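Local coordinates for protein predicted transcriptional regulator (Oenococcus oeni, PDB 3BY6) that probably binds DNA as a GntR-family transcriptional regulator, with a winged helix-turn-helix domain followed by a helical part through which two subunits pair, at residues Lys112-Val115 and Asn116-Gly120; Ala92-Ser95 and Gln96-Glu100; Ser104-Gly108 and Glu109-Lys113. All coordinates share one frame; numbering follows the deposited sequence.

Contact 1 (Lys112-Val115 and Asn116-Gly120); sequences KKIV and NDILG
The carboxylate of Asp-117 lies with one face turned to the backbone oxygen of Lys-113, one turn earlier in the same helix. That Lys-113 O sits almost directly above Asp-117 CG, 3.5 Å away, and is nearly equidistant from the two carboxylate oxygens. The torsion behind this puts CG anti to the carbonyl carbon and beside the backbone N (chi1 -74°), which folds the group back along the helix surface. Asn-116 folds back in the same sense: Lys-112 O lies obliquely over one face of its amide, 3.1 Å from Asn-116 CG. This amide is probably turned over in the model, so nothing is read from its O and N.

Two apolar pairs follow on another side of the helix. Ile-114 CG2 meets the end of the Ile-118 side chain, CD1, at 3.7 Å, while Ile-118 CG1 passes 3.3 Å from Ile-114 O. Val-115 and Leu-119 lie alongside each other and point the same way, CG1 touching CD1 at 3.7 Å; Leu-119 CG also rests 3.2 Å from Val-115 O. Four successive i to i+4 backbone hydrogen bonds join the same residues. The one from Ile-118 N to Ile-114 O is nearly straight (163° at the hydrogen), whereas the last, from Leu-119 N to Val-115 O, is bent to 139° as the helix ends.

Around this turn stands the second subunit: its Leu-91 packs on Ile-114, and its Lys-112 on both Asn-116 and Leu-119. The arrangement is that of the closing turns of an alpha-helix, here helix 108-119, which brings an apolar strip to the second subunit in this regulator of the winged helix-turn-helix GntR family.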
loop_
_atom_site.group_PDB
_atom_site.type_symbol
_atom_site.label_atom_id
_atom_site.label_comp_id
_atom_site.label_asym_id
_atom_site.label_seq_id
_atom_site.Cartn_x
_atom_site.Cartn_y
_atom_site.Cartn_z
ATOM N N LYS D 112 17.964 6.228 -9.602
ATOM C CA LYS D 112 18.116 5.911 -11.016
ATOM C C LYS D 112 18.890 4.582 -11.200
ATOM O O LYS D 112 18.434 3.679 -11.907
ATOM C CB LYS D 112 18.799 7.096 -11.725
ATOM C CG LYS D 112 18.645 7.109 -13.247
ATOM C CD LYS D 112 18.529 8.531 -13.831
ATOM C CE LYS D 112 19.031 8.563 -15.281
ATOM N NZ LYS D 112 18.186 7.708 -16.246
ATOM N N LYS D 113 20.029 4.466 -10.512
ATOM C CA LYS D 113 20.857 3.250 -10.507
ATOM C C LYS D 113 20.104 2.063 -9.960
ATOM O O LYS D 113 20.223 0.975 -10.483
ATOM C CB LYS D 113 22.097 3.453 -9.646
ATOM C CG LYS D 113 23.133 4.462 -10.197
ATOM C CD LYS D 113 23.612 4.134 -11.642
ATOM C CE LYS D 113 25.143 4.344 -11.843
ATOM N NZ LYS D 113 25.558 4.216 -13.293
ATOM N N ILE D 114 19.339 2.287 -8.896
ATOM C CA ILE D 114 18.584 1.228 -8.232
ATOM C C ILE D 114 17.565 0.629 -9.174
ATOM O O ILE D 114 17.435 -0.595 -9.278
ATOM C CB ILE D 114 17.904 1.742 -6.898
ATOM C CG1 ILE D 114 18.959 2.094 -5.851
ATOM C CG2 ILE D 114 16.932 0.694 -6.300
ATOM C CD1 ILE D 114 18.378 2.575 -4.539
ATOM N N VAL D 115 16.843 1.514 -9.877
ATOM C CA VAL D 115 15.839 1.127 -10.855
ATOM C C VAL D 115 16.473 0.310 -11.983
ATOM O O VAL D 115 15.942 -0.721 -12.366
ATOM C CB VAL D 115 15.068 2.376 -11.366
ATOM C CG1 VAL D 115 14.230 2.058 -12.596
ATOM C CG2 VAL D 115 14.195 2.962 -10.230
ATOM N N ASN D 116 17.622 0.726 -12.482
ATOM C CA ASN D 116 18.343 -0.102 -13.457
ATOM C C ASN D 116 18.698 -1.496 -12.942
ATOM O O ASN D 116 18.615 -2.487 -13.675
ATOM C CB ASN D 116 19.660 0.539 -13.851
ATOM C CG ASN D 116 19.502 1.963 -14.311
ATOM O OD1 ASN D 116 20.154 2.864 -13.760
ATOM N ND2 ASN D 116 18.644 2.190 -15.342
ATOM N N ASP D 117 19.149 -1.571 -11.691
ATOM C CA ASP D 117 19.473 -2.854 -11.101
ATOM C C ASP D 117 18.245 -3.741 -10.987
ATOM O O ASP D 117 18.297 -4.926 -11.324
ATOM C CB ASP D 117 20.124 -2.655 -9.724
ATOM C CG ASP D 117 21.553 -2.161 -9.821
ATOM O OD1 ASP D 117 22.100 -2.131 -10.956
ATOM O OD2 ASP D 117 22.123 -1.813 -8.777
ATOM N N ILE D 118 17.141 -3.165 -10.513
ATOM C CA ILE D 118 15.880 -3.895 -10.366
ATOM C C ILE D 118 15.382 -4.394 -11.738
ATOM O O ILE D 118 14.804 -5.476 -11.836
ATOM C CB ILE D 118 14.780 -3.000 -9.659
ATOM C CG1 ILE D 118 15.179 -2.700 -8.208
ATOM C CG2 ILE D 118 13.381 -3.660 -9.695
ATOM C CD1 ILE D 118 14.355 -1.597 -7.531
ATOM N N LEU D 119 15.642 -3.594 -12.780
ATOM C CA LEU D 119 15.165 -3.847 -14.143
ATOM C C LEU D 119 16.075 -4.769 -14.941
ATOM O O LEU D 119 15.619 -5.392 -15.901
ATOM C CB LEU D 119 15.000 -2.528 -14.919
ATOM C CG LEU D 119 13.802 -1.636 -14.593
ATOM C CD1 LEU D 119 13.884 -0.335 -15.357
ATOM C CD2 LEU D 119 12.510 -2.381 -14.880
ATOM N N GLY D 120 17.347 -4.857 -14.552
ATOM C CA GLY D 120 18.294 -5.777 -15.175
ATOM C C GLY D 120 18.015 -7.256 -14.973
ATOM O O GLY D 120 18.728 -8.095 -15.521
#

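Contact 2 (Ala92-Ser95 and Gln96-Glu100)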
loop_
_atom_site.group_PDB
_atom_site.type_symbol
_atom_site.label_atom_id
_atom_site.label_comp_id
_atom_site.label_asym_id
_atom_site.label_seq_id
_atom_site.Cartn_x
_atom_site.Cartn_y
_atom_site.Cartn_z
ATOM N N ALA D 92 1.106 6.289 -10.395
ATOM C CA ALA D 92 0.949 7.177 -9.237
ATOM C C ALA D 92 1.673 6.578 -8.013
ATOM O O ALA D 92 2.415 7.263 -7.295
ATOM C CB ALA D 92 -0.563 7.446 -8.941
ATOM N N ASP D 93 1.460 5.289 -7.770
ATOM C CA ASP D 93 2.214 4.556 -6.766
ATOM C C ASP D 93 3.728 4.718 -7.034
ATOM O O ASP D 93 4.517 4.916 -6.094
ATOM C CB ASP D 93 1.874 3.066 -6.802
ATOM C CG ASP D 93 0.484 2.753 -6.285
ATOM O OD1 ASP D 93 -0.206 3.653 -5.773
ATOM O OD2 ASP D 93 0.057 1.589 -6.423
ATOM N N LEU D 94 4.135 4.628 -8.298
ATOM C CA LEU D 94 5.571 4.751 -8.618
ATOM C C LEU D 94 6.169 6.104 -8.219
ATOM O O LEU D 94 7.188 6.132 -7.577
ATOM C CB LEU D 94 5.867 4.457 -10.098
ATOM C CG LEU D 94 7.354 4.671 -10.507
ATOM C CD1 LEU D 94 8.282 3.709 -9.761
ATOM C CD2 LEU D 94 7.530 4.551 -11.982
ATOM N N SER D 95 5.546 7.225 -8.577
ATOM C CA SER D 95 6.084 8.544 -8.164
ATOM C C SER D 95 5.959 8.809 -6.663
ATOM O O SER D 95 6.707 9.619 -6.123
ATOM C CB SER D 95 5.371 9.670 -8.898
ATOM O OG SER D 95 4.020 9.554 -8.577
ATOM N N GLN D 96 4.984 8.153 -6.033
ATOM C CA GLN D 96 4.755 8.201 -4.593
ATOM C C GLN D 96 5.977 7.571 -3.897
ATOM O O GLN D 96 6.668 8.254 -3.123
ATOM C CB GLN D 96 3.435 7.466 -4.279
ATOM C CG GLN D 96 3.045 7.154 -2.793
ATOM C CD GLN D 96 1.713 6.276 -2.706
ATOM O OE1 GLN D 96 1.721 5.037 -2.949
ATOM N NE2 GLN D 96 0.582 6.938 -2.390
ATOM N N VAL D 97 6.301 6.315 -4.238
ATOM C CA VAL D 97 7.490 5.652 -3.635
ATOM C C VAL D 97 8.804 6.424 -3.914
ATOM O O VAL D 97 9.601 6.611 -3.006
ATOM C CB VAL D 97 7.611 4.143 -3.970
ATOM C CG1 VAL D 97 7.940 3.911 -5.432
ATOM C CG2 VAL D 97 8.699 3.530 -3.116
ATOM N N ILE D 98 9.013 6.902 -5.129
ATOM C CA ILE D 98 10.224 7.694 -5.449
ATOM C C ILE D 98 10.255 9.019 -4.668
ATOM O O ILE D 98 11.312 9.454 -4.183
ATOM C CB ILE D 98 10.324 8.007 -6.946
ATOM C CG1 ILE D 98 10.535 6.734 -7.762
ATOM C CG2 ILE D 98 11.419 9.014 -7.218
ATOM C CD1 ILE D 98 10.555 6.943 -9.268
ATOM N N ALA D 99 9.087 9.650 -4.528
ATOM C CA ALA D 99 8.945 10.865 -3.728
ATOM C C ALA D 99 9.410 10.626 -2.291
ATOM O O ALA D 99 10.219 11.373 -1.749
ATOM C CB ALA D 99 7.462 11.343 -3.731
ATOM N N GLU D 100 8.865 9.575 -1.696
ATOM C CA GLU D 100 9.201 9.163 -0.355
ATOM C C GLU D 100 10.673 8.716 -0.132
ATOM O O GLU D 100 11.259 9.028 0.887
ATOM C CB GLU D 100 8.217 8.091 0.115
ATOM C CG GLU D 100 8.150 8.088 1.663
ATOM C CD GLU D 100 7.112 7.170 2.232
ATOM O OE1 GLU D 100 6.209 6.759 1.460
ATOM O OE2 GLU D 100 7.209 6.877 3.459
#
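Two turns in the second half of the long alpha-helix 79-103, which follows the last strand of the winged helix-turn-helix fold, meet here through contacts three and four residues apart. The backbone supplies four i to i+4 hydrogen bonds. That from Val-97 N to Asp-93 O (2.9 Å) is almost straight, at 175°. Another runs from Ala-99 N to Ser-95 O, and Ala-99 CB lies a tight 3.0 Å from Ser-95 O.

Apolar contacts gather on the buried side. Leu-94 and Ile-98 cross obliquely, their CD1 methyls 4.0 Å apart. Val-97 CG1 is wedged between its own backbone N and carbonyl carbon (chi1 69°), and this turns it back onto the preceding turn, 3.2 Å from Leu-94 O and 4.3 Å from Leu-94 CD1. The strip faces the second subunit, whose Ile-118 packs on Leu-94, Leu-90 on Val-97 and Leu-119 on Ile-98, so this strip is part of the dimer contact.

Polar side chains take a different side. Asp-93 and Gln-96 run alongside each other in the same direction, with carboxylate and amide close to parallel and Asp-93 OD1 3.7 Å from Gln-96 OE1. At the end of the segment Glu-100 reaches across the dimer to form a salt bridge with Arg-89 of the second subunit; Arg-89 of its own chain is a long, weak ion partner of Asp-93.

One side chain turns back to its own backbone. Ser-95 OG donates a hydrogen bond to Ala-92 O at 3.1 Å, and this oxygen also takes the bond from Gln-96 N at 3.0 Å, both donors approaching from the same face of the carbonyl.

Contact 3 (Ser104-Gly108 and Glu109-Lys113); sequences SGVKG and ERIKK
This is a local contact at the start of a helix, where the connection between helices 79-103 and 108-119 runs into the first turn of the second. The connection opens with a Schellman motif and closes with a hydrophobic staple. In the Schellman motif Gly-105, at positive phi (72°), is the C-prime residue: Val-106 N turns back to Leu-101 O and Gly-105 N to Ile-102 O, while Ser-104 OG is hydrogen-bonded to Leu-101 O.

Lys-107 then takes the N-cap position, so that Val-106 before it and Ile-111 four residues after it are the two ends of the staple. Val-106 points toward the new helix, and its CG1 meets Ile-111 CG1 at 3.9 Å. The same methyl lies 4.0 Å from Arg-110 CG, so the aliphatic base of the arginine shares the cover of Val-106 while its charged end leads away. Arg-110 CB also comes within 3.4 Å of Lys-107 O. Ile-111 CD1 passes 4.0 Å from Val-106 O, and CG1, beside the backbone N (chi1 -65°), is turned back to the loop. The buried Ile-111 also packs on Ile-98, Leu-101 and Ile-102 of helix 79-103, tying the two helices together just past their link. Gln-87 of the second subunit also packs on Val-106.

Backbone bonds begin the helix. Gly-108 O receives Lys-112 N at 2.9 Å, and Lys-112 CB lies 3.6 Å from Gly-108 O. Lys-107 O serves two donors: Ile-111 N forms the regular bond (3.1 Å), whereas Arg-110 N, also 3.1 Å away, is held only weakly because its N-H points well aside, at 120°.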
loop_
_atom_site.group_PDB
_atom_site.type_symbol
_atom_site.label_atom_id
_atom_site.label_comp_id
_atom_site.label_asym_id
_atom_site.label_seq_id
_atom_site.Cartn_x
_atom_site.Cartn_y
_atom_site.Cartn_z
ATOM N N SER D 104 13.332 10.426 2.328
ATOM C CA SER D 104 14.203 9.651 3.230
ATOM C C SER D 104 15.671 9.822 2.847
ATOM O O SER D 104 16.471 8.941 3.108
ATOM C CB SER D 104 13.880 8.167 3.164
ATOM O OG SER D 104 14.545 7.578 2.050
ATOM N N GLY D 105 16.009 10.931 2.192
ATOM C CA GLY D 105 17.402 11.289 1.918
ATOM C C GLY D 105 18.172 10.501 0.867
ATOM O O GLY D 105 19.398 10.596 0.835
ATOM N N VAL D 106 17.488 9.742 0.003
ATOM C CA VAL D 106 18.165 9.019 -1.091
ATOM C C VAL D 106 18.238 9.905 -2.323
ATOM O O VAL D 106 17.212 10.380 -2.821
ATOM C CB VAL D 106 17.456 7.711 -1.460
ATOM C CG1 VAL D 106 18.281 6.946 -2.485
ATOM C CG2 VAL D 106 17.212 6.864 -0.223
ATOM N N LYS D 107 19.437 10.133 -2.838
ATOM C CA LYS D 107 19.580 11.032 -3.993
ATOM C C LYS D 107 18.942 10.427 -5.253
ATOM O O LYS D 107 18.905 9.215 -5.424
ATOM C CB LYS D 107 21.058 11.450 -4.205
ATOM C CG LYS D 107 21.511 12.553 -3.193
ATOM C CD LYS D 107 23.004 12.953 -3.303
ATOM C CE LYS D 107 23.383 14.139 -2.349
ATOM N NZ LYS D 107 24.637 13.944 -1.518
ATOM N N GLY D 108 18.386 11.273 -6.104
ATOM C CA GLY D 108 17.684 10.802 -7.285
ATOM C C GLY D 108 18.598 10.049 -8.226
ATOM O O GLY D 108 18.201 9.054 -8.815
ATOM N N GLU D 109 19.840 10.501 -8.359
ATOM C CA GLU D 109 20.814 9.781 -9.187
ATOM C C GLU D 109 21.019 8.333 -8.707
ATOM O O GLU D 109 21.205 7.437 -9.544
ATOM C CB GLU D 109 22.154 10.522 -9.242
ATOM C CG GLU D 109 23.118 9.982 -10.322
ATOM C CD GLU D 109 24.542 10.573 -10.223
ATOM O OE1 GLU D 109 24.795 11.374 -9.284
ATOM O OE2 GLU D 109 25.404 10.234 -11.086
ATOM N N ARG D 110 20.969 8.108 -7.387
ATOM C CA ARG D 110 21.015 6.747 -6.829
ATOM C C ARG D 110 19.768 5.945 -7.156
ATOM O O ARG D 110 19.867 4.779 -7.539
ATOM C CB ARG D 110 21.206 6.749 -5.303
ATOM C CG ARG D 110 21.232 5.315 -4.629
ATOM C CD ARG D 110 22.661 4.688 -4.627
ATOM N NE ARG D 110 22.736 3.212 -4.512
ATOM C CZ ARG D 110 22.437 2.486 -3.419
ATOM N NH1 ARG D 110 21.959 3.061 -2.315
ATOM N NH2 ARG D 110 22.567 1.157 -3.441
ATOM N N ILE D 111 18.597 6.563 -6.991
ATOM C CA ILE D 111 17.321 5.906 -7.305
ATOM C C ILE D 111 17.368 5.414 -8.741
ATOM O O ILE D 111 16.924 4.316 -9.044
ATOM C CB ILE D 111 16.093 6.846 -7.073
ATOM C CG1 ILE D 111 15.972 7.191 -5.575
ATOM C CG2 ILE D 111 14.806 6.193 -7.584
ATOM C CD1 ILE D 111 14.872 8.173 -5.219
ATOM N N LYS D 112 17.964 6.228 -9.602
ATOM C CA LYS D 112 18.116 5.911 -11.016
ATOM C C LYS D 112 18.890 4.582 -11.200
ATOM O O LYS D 112 18.434 3.679 -11.907
ATOM C CB LYS D 112 18.799 7.096 -11.725
ATOM C CG LYS D 112 18.645 7.109 -13.247
ATOM C CD LYS D 112 18.529 8.531 -13.831
ATOM C CE LYS D 112 19.031 8.563 -15.281
ATOM N NZ LYS D 112 18.186 7.708 -16.246
ATOM N N LYS D 113 20.029 4.466 -10.512
ATOM C CA LYS D 113 20.857 3.250 -10.507
ATOM C C LYS D 113 20.104 2.063 -9.960
ATOM O O LYS D 113 20.223 0.975 -10.483
ATOM C CB LYS D 113 22.097 3.453 -9.646
ATOM C CG LYS D 113 23.133 4.462 -10.197
ATOM C CD LYS D 113 23.612 4.134 -11.642
ATOM C CE LYS D 113 25.143 4.344 -11.843
ATOM N NZ LYS D 113 25.558 4.216 -13.293
#

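All three contacts belong to the two C-terminal helices, 79-103 and 108-119, and each touches the second subunit. Contact 2 is partly buried on helix 79-103, with three buried residues; contacts 1 and 3 are surface contacts sharing helix 108-119 and overlapping at Lys-112 and Lys-113. Contact 2 and contact 3 touch where Ile-111 CD1 packs against Ile-98 O, 3.9 Å apart, whereas contact 1 stays about 5 Å from contact 2 at the nearest atoms. Chemistry follows place: mid-helix contact 2 adds a serine-to-backbone bond, contact 3 adds a Schellman turn and a hydrophobic staple to the first regular bonds of its helix, and contact 1 pairs apolar side chains where helix 108-119 ends and its last backbone bond is bent.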